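Local coordinates for endonuclease 2 (Arabidopsis thaliana, PDB 4CXP), which cuts RNA and single-stranded DNA, and double-stranded DNA less readily, into 5'-phosphorylated products with the help of divalent metal ions, at residues 37-51 against 111-123. Sequence-based numbering, arbitrary orientation.
Sequences LSSLCLWADRVKFRY and LTEALLFVSHFMG. With ZN (zinc ion), chain E; NAG (2-acetamido-2-deoxy-beta-D-glucopyranose), chain C; SO4 (sulfate ion), chain K; SO4 (sulfate ion), chain I.
Residues 37-51, a loop with a type I beta turn from Leu40 to Trp43, lie against residues 111-123 of helix 111-124, with the CA atoms of Cys41 and His120 5.4 Å apart. In this largely helical S1/P1 nuclease the contact builds part of one of its zinc sites. Asp45 OD1 and His120 NE2 both bind zinc, with His58 and Asp124 as further protein ligands and a sulfate on the same ion. Behind the metal, His120 ND1 donates an almost straight hydrogen bond (2.8 Å, 169°) to Cys41 O, in the imidazole plane; zinc at NE2 and carbonyl at ND1 together fix the ring's rotation, with Ala44 CB against one face. A chi1 of 173° swings the Trp43 indole toward the helix, between Leu116 CD1 and Val47 CG1 on opposite faces, and its edge points into the face of Phe117, CZ3 over the ring centre, planes 66° apart. Trp43 NE1 donates to O3 of a second sulfate (3.0 Å), also held by Arg46 and Arg50. Replacing Trp43 by an alanine is likely to leave a gap between Leu116, Val47 and Phe117 and that second sulfate without its indole donor. A water bridges Leu40 O, Ala44 N and Leu116 O. Glu113 OE2 accepts from the glycan O6 and, on its syn lone pair, from Tyr51 OH at 2.6 Å.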
ATOM      1  N   LEU A  37       2.109  11.222 -10.903  1.00 11.42           N
ATOM      2  CA  LEU A  37       2.260   9.811 -10.619  1.00 11.17           C
ATOM      3  C   LEU A  37       0.938   9.216 -10.114  1.00 10.82           C
ATOM      4  O   LEU A  37       0.573   8.093 -10.464  1.00 11.77           O
ATOM      5  CB  LEU A  37       3.371   9.608  -9.579  1.00 12.44           C
ATOM      6  CG  LEU A  37       3.613   8.166  -9.121  1.00 12.62           C
ATOM      7  CD1 LEU A  37       4.028   7.241 -10.269  1.00 13.86           C
ATOM      8  CD2 LEU A  37       4.660   8.177  -8.024  1.00 14.44           C
ATOM      9  N   SER A  38       0.233   9.960  -9.269  1.00 10.97           N
ATOM     10  CA  SER A  38      -1.006   9.482  -8.689  1.00 11.94           C
ATOM     11  C   SER A  38      -2.088   9.190  -9.704  1.00 13.17           C
ATOM     12  O   SER A  38      -2.964   8.407  -9.424  1.00 17.80           O
ATOM     13  CB  SER A  38      -1.502  10.435  -7.604  1.00 12.36           C
ATOM     14  OG  SER A  38      -2.122  11.578  -8.129  1.00 14.34           O
ATOM     15  N   SER A  39      -1.992   9.726 -10.907  1.00 11.62           N
ATOM     16  CA  SER A  39      -2.983   9.429 -11.933  1.00 12.72           C
ATOM     17  C   SER A  39      -2.881   7.996 -12.448  1.00 12.37           C
ATOM     18  O   SER A  39      -3.804   7.519 -13.066  1.00 15.59           O
ATOM     19  CB  SER A  39      -2.881  10.398 -13.084  1.00 15.54           C
ATOM     20  OG  SER A  39      -1.744  10.144 -13.854  1.00 17.74           O
ATOM     21  N   LEU A  40      -1.772   7.309 -12.162  1.00 11.80           N
ATOM     22  CA  LEU A  40      -1.540   5.945 -12.635  1.00 12.32           C
ATOM     23  C   LEU A  40      -1.235   4.954 -11.504  1.00 11.83           C
ATOM     24  O   LEU A  40      -0.796   3.844 -11.742  1.00 12.90           O
ATOM     25  CB  LEU A  40      -0.402   5.930 -13.638  1.00 13.07           C
ATOM     26  CG  LEU A  40      -0.791   6.462 -15.011  1.00 14.11           C
ATOM     27  CD1 LEU A  40       0.460   6.664 -15.847  1.00 15.81           C
ATOM     28  CD2 LEU A  40      -1.752   5.514 -15.729  1.00 16.48           C
ATOM     29  N   CYS A  41      -1.520   5.347 -10.278  1.00 13.28           N
ATOM     30  CA  CYS A  41      -1.147   4.432  -9.182  0.50 12.26           C
ATOM     31  C   CYS A  41      -2.138   3.285  -8.969  1.00 12.40           C
ATOM     32  O   CYS A  41      -1.877   2.448  -8.118  1.00 12.87           O
ATOM     33  CB  CYS A  41      -0.797   5.174  -7.875  0.50 11.95           C
ATOM     34  SG  CYS A  41       0.875   5.864  -7.993  0.50 13.72           S
ATOM     35  N   LEU A  42      -3.177   3.188  -9.797  1.00 12.00           N
ATOM     36  CA  LEU A  42      -4.046   2.002  -9.879  1.00 12.55           C
ATOM     37  C   LEU A  42      -3.823   1.184 -11.156  1.00 11.91           C
ATOM     38  O   LEU A  42      -4.461   0.147 -11.339  1.00 12.45           O
ATOM     39  CB  LEU A  42      -5.535   2.371  -9.739  1.00 14.02           C
ATOM     40  CG  LEU A  42      -6.394   1.493  -8.828  1.00 16.20           C
ATOM     41  CD1 LEU A  42      -5.932   1.451  -7.397  1.00 15.10           C
ATOM     42  CD2 LEU A  42      -7.833   1.974  -8.900  1.00 16.85           C
ATOM     43  N   TRP A  43      -2.890   1.601 -12.006  1.00 10.91           N
ATOM     44  CA  TRP A  43      -2.631   0.879 -13.244  1.00 11.66           C
ATOM     45  C   TRP A  43      -2.362  -0.595 -12.982  1.00 10.66           C
ATOM     46  O   TRP A  43      -2.881  -1.452 -13.687  1.00 11.55           O
ATOM     47  CB  TRP A  43      -1.453   1.509 -13.998  1.00 12.00           C
ATOM     48  CG  TRP A  43      -1.014   0.724 -15.183  1.00 12.18           C
ATOM     49  CD1 TRP A  43      -1.513   0.793 -16.448  1.00 14.13           C
ATOM     50  CD2 TRP A  43       0.027  -0.261 -15.215  1.00 12.06           C
ATOM     51  NE1 TRP A  43      -0.865  -0.094 -17.263  1.00 14.69           N
ATOM     52  CE2 TRP A  43       0.091  -0.751 -16.536  1.00 13.06           C
ATOM     53  CE3 TRP A  43       0.915  -0.767 -14.264  1.00 11.47           C
ATOM     54  CZ2 TRP A  43       0.989  -1.725 -16.922  1.00 13.37           C
ATOM     55  CZ3 TRP A  43       1.794  -1.758 -14.642  1.00 11.99           C
ATOM     56  CH2 TRP A  43       1.835  -2.217 -15.966  1.00 13.14           C
ATOM     57  N   ALA A  44      -1.605  -0.915 -11.939  1.00 10.10           N
ATOM     58  CA  ALA A  44      -1.291  -2.313 -11.703  1.00 10.15           C
ATOM     59  C   ALA A  44      -2.550  -3.147 -11.480  1.00  9.55           C
ATOM     60  O   ALA A  44      -2.624  -4.306 -11.874  1.00 10.63           O
ATOM     61  CB  ALA A  44      -0.340  -2.476 -10.539  1.00 10.69           C
ATOM     62  N   ASP A  45      -3.544  -2.582 -10.802  1.00  9.91           N
ATOM     63  CA  ASP A  45      -4.787  -3.329 -10.614  1.00 10.76           C
ATOM     64  C   ASP A  45      -5.494  -3.615 -11.944  1.00 11.35           C
ATOM     65  O   ASP A  45      -6.167  -4.633 -12.053  1.00 14.23           O
ATOM     66  CB  ASP A  45      -5.749  -2.597  -9.678  1.00 11.06           C
ATOM     67  CG  ASP A  45      -5.498  -2.839  -8.226  1.00 10.06           C
ATOM     68  OD1 ASP A  45      -4.671  -3.667  -7.834  1.00  9.80           O
ATOM     69  OD2 ASP A  45      -6.178  -2.138  -7.454  1.00 14.84           O
ATOM     70  N   ARG A  46      -5.293  -2.752 -12.933  1.00 11.21           N
ATOM     71  CA  ARG A  46      -5.949  -2.872 -14.234  0.50 12.81           C
ATOM     72  C   ARG A  46      -5.238  -3.811 -15.200  1.00 12.37           C
ATOM     73  O   ARG A  46      -5.694  -3.978 -16.310  1.00 13.56           O
ATOM     74  CB  ARG A  46      -6.103  -1.495 -14.875  0.50 15.62           C
ATOM     75  CG  ARG A  46      -7.081  -0.609 -14.138  0.50 15.87           C
ATOM     76  CD  ARG A  46      -7.458   0.596 -14.979  0.50 17.21           C
ATOM     77  NE  ARG A  46      -6.323   1.485 -15.204  0.50 17.92           N
ATOM     78  CZ  ARG A  46      -5.631   1.575 -16.338  0.50 17.87           C
ATOM     79  NH1 ARG A  46      -5.948   0.830 -17.405  0.50 17.43           N
ATOM     80  NH2 ARG A  46      -4.627   2.430 -16.400  0.50 19.56           N
ATOM     81  N   VAL A  47      -4.144  -4.440 -14.765  1.00 11.89           N
ATOM     82  CA  VAL A  47      -3.470  -5.476 -15.570  1.00 12.27           C
ATOM     83  C   VAL A  47      -3.439  -6.835 -14.866  1.00 12.12           C
ATOM     84  O   VAL A  47      -2.723  -7.742 -15.273  1.00 13.78           O
ATOM     85  CB  VAL A  47      -2.065  -5.056 -16.046  1.00 13.47           C
ATOM     86  CG1 VAL A  47      -2.176  -3.837 -16.953  1.00 16.05           C
ATOM     87  CG2 VAL A  47      -1.108  -4.813 -14.897  1.00 12.97           C
ATOM     88  N   LYS A  48      -4.250  -7.002 -13.832  1.00 11.13           N
ATOM     89  CA  LYS A  48      -4.342  -8.281 -13.119  1.00 11.63           C
ATOM     90  C   LYS A  48      -4.718  -9.452 -14.006  1.00 11.40           C
ATOM     91  O   LYS A  48      -4.348 -10.584 -13.694  1.00 12.91           O
ATOM     92  CB  LYS A  48      -5.332  -8.197 -11.942  1.00 11.69           C
ATOM     93  CG  LYS A  48      -4.764  -7.518 -10.718  1.00 11.70           C
ATOM     94  CD  LYS A  48      -5.828  -7.382  -9.642  1.00 13.28           C
ATOM     95  CE  LYS A  48      -5.270  -6.744  -8.381  1.00 11.85           C
ATOM     96  NZ  LYS A  48      -6.358  -6.466  -7.408  1.00 13.73           N
ATOM     97  N   PHE A  49      -5.494  -9.204 -15.054  1.00 11.95           N
ATOM     98  CA  PHE A  49      -5.912 -10.273 -15.973  1.00 12.24           C
ATOM     99  C   PHE A  49      -5.151 -10.270 -17.277  1.00 12.43           C
ATOM    100  O   PHE A  49      -4.829 -11.328 -17.784  1.00 14.46           O
ATOM    101  CB  PHE A  49      -7.426 -10.227 -16.178  1.00 13.72           C
ATOM    102  CG  PHE A  49      -8.159 -10.625 -14.945  1.00 15.21           C
ATOM    103  CD1 PHE A  49      -8.305 -11.962 -14.632  1.00 16.96           C
ATOM    104  CD2 PHE A  49      -8.600  -9.680 -14.051  1.00 17.71           C
ATOM    105  CE1 PHE A  49      -8.946 -12.352 -13.479  1.00 19.80           C
ATOM    106  CE2 PHE A  49      -9.238 -10.056 -12.876  1.00 19.30           C
ATOM    107  CZ  PHE A  49      -9.403 -11.394 -12.592  1.00 20.17           C
ATOM    108  N   ARG A  50      -4.841  -9.107 -17.808  1.00 12.33           N
ATOM    109  CA  ARG A  50      -3.994  -9.049 -19.005  1.00 13.17           C
ATOM    110  C   ARG A  50      -2.612  -9.630 -18.717  1.00 13.38           C
ATOM    111  O   ARG A  50      -2.038 -10.312 -19.560  1.00 15.06           O
ATOM    112  CB  ARG A  50      -3.875  -7.634 -19.496  1.00 13.33           C
ATOM    113  CG  ARG A  50      -5.107  -7.187 -20.265  1.00 14.49           C
ATOM    114  CD  ARG A  50      -4.974  -5.763 -20.735  1.00 14.19           C
ATOM    115  NE  ARG A  50      -5.085  -4.800 -19.654  1.00 14.69           N
ATOM    116  CZ  ARG A  50      -4.884  -3.496 -19.800  1.00 16.42           C
ATOM    117  NH1 ARG A  50      -4.539  -2.989 -20.974  1.00 18.55           N
ATOM    118  NH2 ARG A  50      -5.025  -2.684 -18.767  1.00 17.50           N
ATOM    119  N   TYR A  51      -2.085  -9.359 -17.520  1.00 13.22           N
ATOM    120  CA  TYR A  51      -0.818  -9.926 -17.027  1.00 13.39           C
ATOM    121  C   TYR A  51      -1.174 -10.813 -15.852  1.00 13.14           C
ATOM    122  O   TYR A  51      -1.035 -10.436 -14.688  1.00 13.21           O
ATOM    123  CB  TYR A  51       0.149  -8.833 -16.570  1.00 13.44           C
ATOM    124  CG  TYR A  51       0.676  -7.876 -17.615  1.00 14.06           C
ATOM    125  CD1 TYR A  51       0.701  -8.171 -18.971  1.00 17.02           C
ATOM    126  CD2 TYR A  51       1.213  -6.660 -17.212  1.00 16.05           C
ATOM    127  CE1 TYR A  51       1.240  -7.267 -19.882  1.00 19.01           C
ATOM    128  CE2 TYR A  51       1.743  -5.753 -18.113  1.00 18.03           C
ATOM    129  CZ  TYR A  51       1.758  -6.055 -19.446  1.00 17.91           C
ATOM    130  OH  TYR A  51       2.301  -5.158 -20.346  1.00 20.74           O
ATOM    131  N   LEU A 111      10.563   0.180 -18.086  1.00 14.19           N
ATOM    132  CA  LEU A 111      10.757   0.849 -16.808  1.00 13.41           C
ATOM    133  C   LEU A 111       9.607   1.773 -16.440  1.00 12.97           C
ATOM    134  O   LEU A 111       9.469   2.121 -15.268  1.00 13.47           O
ATOM    135  CB  LEU A 111      12.107   1.563 -16.759  1.00 14.93           C
ATOM    136  CG  LEU A 111      13.321   0.618 -16.884  1.00 16.34           C
ATOM    137  CD1 LEU A 111      14.623   1.364 -16.665  1.00 18.25           C
ATOM    138  CD2 LEU A 111      13.259  -0.574 -15.938  1.00 17.13           C
ATOM    139  N   THR A 112       8.751   2.138 -17.398  1.00 13.29           N
ATOM    140  CA  THR A 112       7.496   2.777 -17.043  1.00 12.54           C
ATOM    141  C   THR A 112       6.630   1.793 -16.247  1.00 11.96           C
ATOM    142  O   THR A 112       6.113   2.130 -15.182  1.00 12.21           O
ATOM    143  CB  THR A 112       6.754   3.291 -18.272  1.00 13.66           C
ATOM    144  OG1 THR A 112       7.557   4.309 -18.881  1.00 15.60           O
ATOM    145  CG2 THR A 112       5.377   3.830 -17.919  1.00 15.48           C
ATOM    146  N   GLU A 113       6.487   0.575 -16.743  1.00 12.15           N
ATOM    147  CA  GLU A 113       5.789  -0.450 -15.971  1.00 11.55           C
ATOM    148  C   GLU A 113       6.462  -0.661 -14.624  1.00 11.14           C
ATOM    149  O   GLU A 113       5.776  -0.784 -13.612  1.00 11.24           O
ATOM    150  CB  GLU A 113       5.685  -1.777 -16.725  1.00 12.60           C
ATOM    151  CG  GLU A 113       4.767  -1.699 -17.928  1.00 13.34           C
ATOM    152  CD  GLU A 113       4.423  -3.035 -18.572  1.00 15.01           C
ATOM    153  OE1 GLU A 113       5.028  -4.076 -18.221  1.00 17.78           O
ATOM    154  OE2 GLU A 113       3.530  -3.031 -19.453  1.00 16.11           O
ATOM    155  N   ALA A 114       7.788  -0.707 -14.566  1.00 11.43           N
ATOM    156  CA  ALA A 114       8.443  -0.947 -13.284  1.00 11.23           C
ATOM    157  C   ALA A 114       8.097   0.159 -12.283  1.00 10.48           C
ATOM    158  O   ALA A 114       7.846  -0.129 -11.113  1.00 10.47           O
ATOM    159  CB  ALA A 114       9.947  -1.060 -13.441  1.00 11.53           C
ATOM    160  N   LEU A 115       8.085   1.412 -12.735  1.00 10.68           N
ATOM    161  CA  LEU A 115       7.716   2.529 -11.863  1.00 10.15           C
ATOM    162  C   LEU A 115       6.286   2.373 -11.358  1.00 10.09           C
ATOM    163  O   LEU A 115       6.009   2.578 -10.172  1.00 10.14           O
ATOM    164  CB  LEU A 115       7.890   3.856 -12.617  1.00 10.72           C
ATOM    165  CG  LEU A 115       7.419   5.085 -11.845  1.00 11.19           C
ATOM    166  CD1 LEU A 115       8.188   5.290 -10.530  1.00 11.90           C
ATOM    167  CD2 LEU A 115       7.506   6.309 -12.742  1.00 12.47           C
ATOM    168  N   LEU A 116       5.367   2.042 -12.255  1.00 10.00           N
ATOM    169  CA  LEU A 116       3.969   1.932 -11.881  1.00 10.11           C
ATOM    170  C   LEU A 116       3.723   0.746 -10.960  1.00  9.87           C
ATOM    171  O   LEU A 116       2.903   0.829 -10.041  1.00 10.08           O
ATOM    172  CB  LEU A 116       3.084   1.875 -13.131  1.00 10.86           C
ATOM    173  CG  LEU A 116       3.174   3.096 -14.053  1.00 12.12           C
ATOM    174  CD1 LEU A 116       2.211   2.932 -15.205  1.00 13.24           C
ATOM    175  CD2 LEU A 116       2.907   4.407 -13.309  1.00 13.47           C
ATOM    176  N   PHE A 117       4.427  -0.350 -11.194  1.00  9.98           N
ATOM    177  CA  PHE A 117       4.335  -1.499 -10.309  1.00  9.66           C
ATOM    178  C   PHE A 117       4.921  -1.181  -8.930  1.00  9.98           C
ATOM    179  O   PHE A 117       4.292  -1.459  -7.923  1.00 10.60           O
ATOM    180  CB  PHE A 117       5.064  -2.713 -10.903  1.00 10.22           C
ATOM    181  CG  PHE A 117       4.282  -3.502 -11.925  1.00 10.59           C
ATOM    182  CD1 PHE A 117       3.006  -3.976 -11.650  1.00 11.18           C
ATOM    183  CD2 PHE A 117       4.863  -3.840 -13.149  1.00 11.68           C
ATOM    184  CE1 PHE A 117       2.328  -4.766 -12.557  1.00 11.77           C
ATOM    185  CE2 PHE A 117       4.186  -4.627 -14.060  1.00 12.76           C
ATOM    186  CZ  PHE A 117       2.923  -5.092 -13.771  1.00 12.96           C
ATOM    187  N   VAL A 118       6.116  -0.601  -8.861  1.00 10.20           N
ATOM    188  CA  VAL A 118       6.670  -0.387  -7.558  0.50 10.26           C
ATOM    189  C   VAL A 118       5.821   0.633  -6.767  1.00  9.57           C
ATOM    190  O   VAL A 118       5.668   0.488  -5.553  1.00  9.90           O
ATOM    191  CB  VAL A 118       8.167  -0.074  -7.664  0.50 10.90           C
ATOM    192  CG1 VAL A 118       8.400   1.386  -7.971  0.50 10.42           C
ATOM    193  CG2 VAL A 118       8.872  -0.507  -6.406  0.50 11.77           C
ATOM    194  N   SER A 119       5.252   1.624  -7.446  1.00  9.39           N
ATOM    195  CA  SER A 119       4.435   2.616  -6.782  0.70  9.26           C
ATOM    196  C   SER A 119       3.185   1.975  -6.191  1.00  9.13           C
ATOM    197  O   SER A 119       2.828   2.217  -5.042  1.00 10.40           O
ATOM    198  CB  SER A 119       4.084   3.734  -7.759  0.70  9.42           C
ATOM    199  OG  SER A 119       5.269   4.425  -8.154  0.70  9.47           O
ATOM    200  N   HIS A 120       2.513   1.156  -6.974  1.00  8.55           N
ATOM    201  CA  HIS A 120       1.320   0.473  -6.502  1.00  8.04           C
ATOM    202  C   HIS A 120       1.655  -0.538  -5.401  1.00  8.02           C
ATOM    203  O   HIS A 120       0.970  -0.594  -4.381  1.00  8.38           O
ATOM    204  CB  HIS A 120       0.641  -0.255  -7.672  1.00  8.48           C
ATOM    205  CG  HIS A 120      -0.649  -0.894  -7.301  1.00  8.14           C
ATOM    206  ND1 HIS A 120      -1.852  -0.237  -7.386  1.00  8.47           N
ATOM    207  CD2 HIS A 120      -0.933  -2.140  -6.858  1.00  8.46           C
ATOM    208  CE1 HIS A 120      -2.818  -1.050  -6.992  1.00  8.43           C
ATOM    209  NE2 HIS A 120      -2.291  -2.217  -6.678  1.00  8.29           N
ATOM    210  N   PHE A 121       2.679  -1.350  -5.616  1.00  8.12           N
ATOM    211  CA  PHE A 121       3.012  -2.401  -4.658  1.00  8.26           C
ATOM    212  C   PHE A 121       3.552  -1.848  -3.343  1.00  8.28           C
ATOM    213  O   PHE A 121       3.270  -2.420  -2.289  1.00  8.31           O
ATOM    214  CB  PHE A 121       3.977  -3.409  -5.290  1.00  8.98           C
ATOM    215  CG  PHE A 121       3.377  -4.208  -6.425  1.00  9.17           C
ATOM    216  CD1 PHE A 121       2.056  -4.598  -6.421  1.00  9.21           C
ATOM    217  CD2 PHE A 121       4.167  -4.591  -7.493  1.00  9.59           C
ATOM    218  CE1 PHE A 121       1.529  -5.329  -7.471  1.00  9.65           C
ATOM    219  CE2 PHE A 121       3.644  -5.324  -8.545  1.00 10.46           C
ATOM    220  CZ  PHE A 121       2.319  -5.687  -8.530  1.00 10.11           C
ATOM    221  N   MET A 122       4.293  -0.742  -3.372  1.00  8.28           N
ATOM    222  CA  MET A 122       4.673  -0.101  -2.123  0.70  8.18           C
ATOM    223  C   MET A 122       3.422   0.308  -1.344  1.00  8.19           C
ATOM    224  O   MET A 122       3.392   0.253  -0.113  1.00  9.28           O
ATOM    225  CB  MET A 122       5.559   1.104  -2.368  0.70  8.85           C
ATOM    226  CG  MET A 122       6.119   1.690  -1.076  0.70  8.78           C
ATOM    227  SD  MET A 122       7.215   0.568  -0.187  0.70 10.15           S
ATOM    228  CE  MET A 122       8.692   0.745  -1.188  0.70 13.26           C
ATOM    229  N   GLY A 123       2.367   0.722  -2.040  1.00  8.17           N
ATOM    230  CA  GLY A 123       1.111   0.946  -1.380  1.00  8.24           C
ATOM    231  C   GLY A 123       0.474  -0.315  -0.836  1.00  7.66           C
ATOM    232  O   GLY A 123       0.111  -0.383   0.338  1.00  7.85           O
TER
HETATM  233 ZN    ZN E 931      -3.332  -3.968  -5.873  1.00  9.99          ZN
HETATM  234  C1  NAG C   1       5.731   0.350 -21.486  1.00 16.60           C
HETATM  235  C2  NAG C   1       5.453   0.562 -22.957  1.00 18.35           C
HETATM  236  C3  NAG C   1       4.272   1.512 -23.137  1.00 18.63           C
HETATM  237  C4  NAG C   1       3.053   1.014 -22.365  1.00 17.35           C
HETATM  238  C5  NAG C   1       3.447   0.822 -20.901  1.00 16.37           C
HETATM  239  C6  NAG C   1       2.311   0.258 -20.052  1.00 16.74           C
HETATM  240  C7  NAG C   1       7.341   0.303 -24.576  1.00 28.05           C
HETATM  241  C8  NAG C   1       6.811  -1.022 -25.021  1.00 30.68           C
HETATM  242  N2  NAG C   1       6.681   0.996 -23.639  1.00 22.14           N
HETATM  243  O3  NAG C   1       3.982   1.682 -24.512  1.00 23.56           O
HETATM  244  O4  NAG C   1       2.063   2.017 -22.419  1.00 17.62           O
HETATM  245  O5  NAG C   1       4.532  -0.054 -20.827  1.00 15.96           O
HETATM  246  O6  NAG C   1       2.009  -1.060 -20.431  1.00 18.68           O
HETATM  247  O7  NAG C   1       8.373   0.738 -25.129  1.00 39.08           O
HETATM  248  S   SO4 K 963      -3.218   0.394 -20.255  0.70 22.47           S
HETATM  249  O1  SO4 K 963      -3.931  -0.087 -19.066  0.70 26.06           O
HETATM  250  O2  SO4 K 963      -3.647  -0.415 -21.418  0.70 25.08           O
HETATM  251  O3  SO4 K 963      -1.762   0.268 -20.082  0.70 19.12           O
HETATM  252  O4  SO4 K 963      -3.558   1.812 -20.495  0.70 27.13           O
HETATM  253  S   SO4 I 961      -5.876  -3.940  -4.641  0.70  9.28           S
HETATM  254  O1  SO4 I 961      -7.022  -3.601  -5.569  0.70 10.05           O
HETATM  255  O2  SO4 I 961      -5.158  -5.257  -5.129  0.70  9.78           O
HETATM  256  O3  SO4 I 961      -6.458  -3.893  -3.236  0.70  8.49           O
HETATM  257  O4  SO4 I 961      -4.844  -2.868  -4.798  0.70  6.02           O
HETATM  258  O   HOH W   1       0.171   1.232 -10.796  1.00 10.86           O